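Local coordinates for transcriptional regulator, SorC family (Enterococcus faecalis, PDB 2O0M), which probably regulates transcription by binding DNA, with a C-terminal domain of the putative sugar-binding type seen in SorC family regulators, at residues V239-A250 against L263-F273. Residues are numbered along the deposited sequence; the frame is centred on the assembly and turned at random.
Sequences VVHSIGRALHMA and LKQKNAVAESF
Gly244 and Glu271 form an antiparallel hydrogen-bonded pair. Gly244 N donates to Glu271 O at 2.9 Å, and Glu271 N returns a bond to Gly244 O. Two residues on, Ala246 N donates to Val269 O at 3.0 Å. This bond ties the start of helix 246-252 to Val269, just before Ala270. Gly244 has no side chain, and the selenomethionine Met249 packs close beside it; Met249 CG lies 3.9 Å from Glu271 CB. The side chains of Met249 and Glu271 cross at about a right angle.

At one end, Phe273 CZ sits over the centre of one His241 ring face, 3.3 Å from CG of His241. The ring planes are inclined at 42°. His241 CG lies between its backbone N and carbonyl carbon (chi1 70°), which turns the imidazole to Phe273. Val239 CG1 meets the edge of the phenyl ring at CE1 of Phe273. Ser272 OG makes a weak hydrogen bond to Ser242 O.

At the other end the contact is mostly apolar. Ala246 CB touches Ala268 CB at 3.7 Å. Leu247 slides past Leu263, placing CD2 against Leu263 CB, while its CD1 meets the aliphatic part of Lys264. A water accepts from Leu247 N and weakly bridges to Ala268 O. A Schellman motif with Asn267 as its C-prime residue ends helix 257-265 and turns the chain toward the strand.

Further out, Glu271 OE2 is held by a salt bridge to Arg253 and by Gly274 N. Tyr319 of helix 313-320 packs on His241, Ile243 and Phe273. Strand 238-245 runs parallel to 142-148 and 302-306 in the Rossmann-like sheet. Strand 270-272 pairs antiparallel with the C-terminal end of strand 238-245, and on with 275-277, where Val269 and Ala270 form a classic beta bulge.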
loop_
_atom_site.group_PDB
_atom_site.type_symbol
_atom_site.label_atom_id
_atom_site.label_comp_id
_atom_site.label_asym_id
_atom_site.label_seq_id
_atom_site.Cartn_x
_atom_site.Cartn_y
_atom_site.Cartn_z
ATOM N N VAL A 239 6.040 -1.555 5.729
ATOM C CA VAL A 239 4.861 -0.995 5.079
ATOM C C VAL A 239 4.603 -1.767 3.796
ATOM O O VAL A 239 5.525 -2.013 3.032
ATOM C CB VAL A 239 5.025 0.501 4.759
ATOM C CG1 VAL A 239 3.794 1.053 4.028
ATOM C CG2 VAL A 239 5.223 1.301 6.029
ATOM N N VAL A 240 3.345 -2.124 3.572
ATOM C CA VAL A 240 2.931 -2.793 2.335
ATOM C C VAL A 240 1.756 -2.023 1.742
ATOM O O VAL A 240 0.803 -1.667 2.448
ATOM C CB VAL A 240 2.545 -4.281 2.531
ATOM C CG1 VAL A 240 2.322 -4.919 1.189
ATOM C CG2 VAL A 240 3.615 -5.013 3.308
ATOM N N HIS A 241 1.838 -1.746 0.440
ATOM C CA HIS A 241 0.825 -0.948 -0.222
ATOM C C HIS A 241 0.740 -1.281 -1.697
ATOM O O HIS A 241 1.661 -1.871 -2.253
ATOM C CB HIS A 241 1.153 0.532 -0.031
ATOM C CG HIS A 241 2.367 0.992 -0.783
ATOM N ND1 HIS A 241 3.656 0.707 -0.389
ATOM C CD2 HIS A 241 2.474 1.741 -1.904
ATOM C CE1 HIS A 241 4.505 1.247 -1.246
ATOM N NE2 HIS A 241 3.813 1.903 -2.161
ATOM N N SER A 242 -0.368 -0.892 -2.325
ATOM C CA SER A 242 -0.439 -0.863 -3.778
ATOM C C SER A 242 -0.253 0.576 -4.256
ATOM O O SER A 242 0.060 1.495 -3.477
ATOM C CB SER A 242 -1.736 -1.509 -4.305
ATOM O OG SER A 242 -1.678 -1.729 -5.705
ATOM N N ILE A 243 -0.391 0.748 -5.560
ATOM C CA ILE A 243 -0.329 2.039 -6.222
ATOM C C ILE A 243 -1.608 2.147 -7.015
ATOM O O ILE A 243 -1.928 1.263 -7.819
ATOM C CB ILE A 243 0.900 2.129 -7.146
ATOM C CG1 ILE A 243 2.194 1.960 -6.332
ATOM C CG2 ILE A 243 0.929 3.454 -7.901
ATOM C CD1 ILE A 243 3.385 1.569 -7.183
ATOM N N GLY A 244 -2.343 3.228 -6.795
ATOM C CA GLY A 244 -3.630 3.414 -7.452
ATOM C C GLY A 244 -3.529 4.271 -8.692
ATOM O O GLY A 244 -2.619 5.093 -8.824
ATOM N N ARG A 245 -4.468 4.055 -9.607
ATOM C CA ARG A 245 -4.675 4.934 -10.745
ATOM C C ARG A 245 -5.492 6.119 -10.205
ATOM O O ARG A 245 -6.595 5.938 -9.671
ATOM C CB ARG A 245 -5.375 4.159 -11.875
ATOM C CG ARG A 245 -4.506 3.009 -12.407
ATOM C CD ARG A 245 -5.204 2.062 -13.377
ATOM N NE ARG A 245 -5.589 2.760 -14.596
ATOM C CZ ARG A 245 -6.825 3.162 -14.891
ATOM N NH1 ARG A 245 -7.833 2.925 -14.062
ATOM N NH2 ARG A 245 -7.059 3.810 -16.018
ATOM N N ALA A 246 -4.928 7.322 -10.304
ATOM C CA ALA A 246 -5.369 8.480 -9.509
ATOM C C ALA A 246 -6.856 8.820 -9.620
ATOM O O ALA A 246 -7.545 8.912 -8.613
ATOM C CB ALA A 246 -4.538 9.695 -9.847
ATOM N N LEU A 247 -7.346 9.042 -10.835
ATOM C CA LEU A 247 -8.742 9.463 -10.987
ATOM C C LEU A 247 -9.717 8.364 -10.586
ATOM O O LEU A 247 -10.762 8.638 -9.988
ATOM C CB LEU A 247 -9.015 9.990 -12.399
ATOM C CG LEU A 247 -8.174 11.227 -12.751
ATOM C CD1 LEU A 247 -8.632 11.807 -14.080
ATOM C CD2 LEU A 247 -8.256 12.320 -11.675
ATOM N N HIS A 248 -9.368 7.118 -10.904
ATOM C CA HIS A 248 -10.146 5.961 -10.473
ATOM C C HIS A 248 -10.247 5.906 -8.947
ATOM O O HIS A 248 -11.329 5.668 -8.406
ATOM C CB HIS A 248 -9.514 4.673 -11.014
ATOM C CG HIS A 248 -10.424 3.483 -10.971
ATOM N ND1 HIS A 248 -10.344 2.519 -9.990
ATOM C CD2 HIS A 248 -11.416 3.090 -11.806
ATOM C CE1 HIS A 248 -11.263 1.594 -10.209
ATOM N NE2 HIS A 248 -11.923 1.914 -11.307
HETATM N N MSE A 249 -9.131 6.157 -8.253
HETATM C CA MSE A 249 -9.123 6.205 -6.786
HETATM C C MSE A 249 -10.019 7.306 -6.266
HETATM O O MSE A 249 -10.790 7.094 -5.343
HETATM C CB MSE A 249 -7.710 6.448 -6.208
HETATM C CG MSE A 249 -6.725 5.329 -6.341
HETATM SE SE MSE A 249 -7.244 3.652 -5.490
HETATM C CE MSE A 249 -8.333 4.216 -4.311
ATOM N N ALA A 250 -9.920 8.488 -6.863
ATOM C CA ALA A 250 -10.712 9.626 -6.423
ATOM C C ALA A 250 -12.214 9.361 -6.534
ATOM O O ALA A 250 -12.984 9.713 -5.640
ATOM C CB ALA A 250 -10.323 10.881 -7.211
ATOM N N LEU A 263 -7.964 17.382 -9.303
ATOM C CA LEU A 263 -7.051 16.293 -9.676
ATOM C C LEU A 263 -6.913 16.116 -11.186
ATOM O O LEU A 263 -5.825 15.841 -11.690
ATOM C CB LEU A 263 -7.501 14.975 -9.037
ATOM C CG LEU A 263 -7.233 14.863 -7.535
ATOM C CD1 LEU A 263 -7.924 13.641 -6.988
ATOM C CD2 LEU A 263 -5.742 14.824 -7.210
ATOM N N LYS A 264 -8.020 16.275 -11.901
ATOM C CA LYS A 264 -8.011 16.239 -13.358
ATOM C C LYS A 264 -7.126 17.321 -13.955
ATOM O O LYS A 264 -6.320 17.064 -14.858
ATOM C CB LYS A 264 -9.420 16.453 -13.885
ATOM C CG LYS A 264 -10.214 15.206 -14.015
ATOM C CD LYS A 264 -11.667 15.568 -14.158
ATOM C CE LYS A 264 -12.390 15.259 -12.909
ATOM N NZ LYS A 264 -12.550 13.810 -12.808
ATOM N N GLN A 265 -7.288 18.541 -13.464
ATOM C CA GLN A 265 -6.558 19.654 -14.053
ATOM C C GLN A 265 -5.089 19.684 -13.641
ATOM O O GLN A 265 -4.272 20.246 -14.366
ATOM C CB GLN A 265 -7.260 20.995 -13.821
ATOM C CG GLN A 265 -7.395 21.456 -12.396
ATOM C CD GLN A 265 -8.609 22.367 -12.192
ATOM O OE1 GLN A 265 -9.307 22.746 -13.144
ATOM N NE2 GLN A 265 -8.862 22.725 -10.946
ATOM N N LYS A 266 -4.745 19.056 -12.513
ATOM C CA LYS A 266 -3.331 18.891 -12.130
ATOM C C LYS A 266 -2.720 17.607 -12.714
ATOM O O LYS A 266 -1.582 17.258 -12.403
ATOM C CB LYS A 266 -3.140 18.952 -10.607
ATOM C CG LYS A 266 -3.714 20.212 -9.961
ATOM C CD LYS A 266 -2.870 20.725 -8.815
ATOM C CE LYS A 266 -3.687 21.576 -7.842
ATOM N NZ LYS A 266 -2.867 22.656 -7.216
ATOM N N ASN A 267 -3.472 16.933 -13.582
ATOM C CA ASN A 267 -3.004 15.765 -14.326
ATOM C C ASN A 267 -2.443 14.677 -13.415
ATOM O O ASN A 267 -1.369 14.128 -13.654
ATOM C CB ASN A 267 -1.983 16.182 -15.385
ATOM C CG ASN A 267 -2.572 17.134 -16.405
ATOM O OD1 ASN A 267 -2.059 18.232 -16.612
ATOM N ND2 ASN A 267 -3.664 16.723 -17.037
ATOM N N ALA A 268 -3.191 14.394 -12.355
ATOM C CA ALA A 268 -2.837 13.331 -11.418
ATOM C C ALA A 268 -2.866 11.983 -12.119
ATOM O O ALA A 268 -3.809 11.669 -12.849
ATOM C CB ALA A 268 -3.787 13.334 -10.227
ATOM N N VAL A 269 -1.825 11.189 -11.886
ATOM C CA VAL A 269 -1.649 9.900 -12.553
ATOM C C VAL A 269 -1.687 8.744 -11.549
ATOM O O VAL A 269 -2.329 7.723 -11.794
ATOM C CB VAL A 269 -0.313 9.874 -13.346
ATOM C CG1 VAL A 269 -0.005 8.500 -13.904
ATOM C CG2 VAL A 269 -0.364 10.884 -14.493
ATOM N N ALA A 270 -0.968 8.900 -10.440
ATOM C CA ALA A 270 -0.862 7.856 -9.423
ATOM C C ALA A 270 -1.343 8.337 -8.063
ATOM O O ALA A 270 -1.330 9.526 -7.767
ATOM C CB ALA A 270 0.580 7.383 -9.309
ATOM N N GLU A 271 -1.785 7.386 -7.253
ATOM C CA GLU A 271 -2.092 7.617 -5.851
ATOM C C GLU A 271 -1.328 6.603 -4.994
ATOM O O GLU A 271 -1.114 5.443 -5.387
ATOM C CB GLU A 271 -3.605 7.471 -5.610
ATOM C CG GLU A 271 -4.068 7.770 -4.179
ATOM C CD GLU A 271 -3.881 6.629 -3.214
ATOM O OE1 GLU A 271 -3.656 5.482 -3.657
ATOM O OE2 GLU A 271 -3.958 6.875 -1.990
ATOM N N SER A 272 -0.919 7.048 -3.814
ATOM C CA SER A 272 -0.459 6.124 -2.785
ATOM C C SER A 272 -0.484 6.827 -1.428
ATOM O O SER A 272 -0.056 7.983 -1.316
ATOM C CB SER A 272 0.943 5.613 -3.102
ATOM O OG SER A 272 1.249 4.492 -2.323
ATOM N N PHE A 273 -1.013 6.141 -0.419
ATOM C CA PHE A 273 -1.083 6.668 0.966
ATOM C C PHE A 273 -1.878 7.974 1.097
ATOM O O PHE A 273 -1.712 8.711 2.078
ATOM C CB PHE A 273 0.307 6.885 1.564
ATOM C CG PHE A 273 1.235 5.727 1.428
ATOM C CD1 PHE A 273 1.117 4.622 2.246
ATOM C CD2 PHE A 273 2.274 5.770 0.519
ATOM C CE1 PHE A 273 2.013 3.552 2.116
ATOM C CE2 PHE A 273 3.154 4.706 0.394
ATOM C CZ PHE A 273 3.017 3.616 1.184
HETATM O O HOH W 1 -5.692 8.863 -13.342
#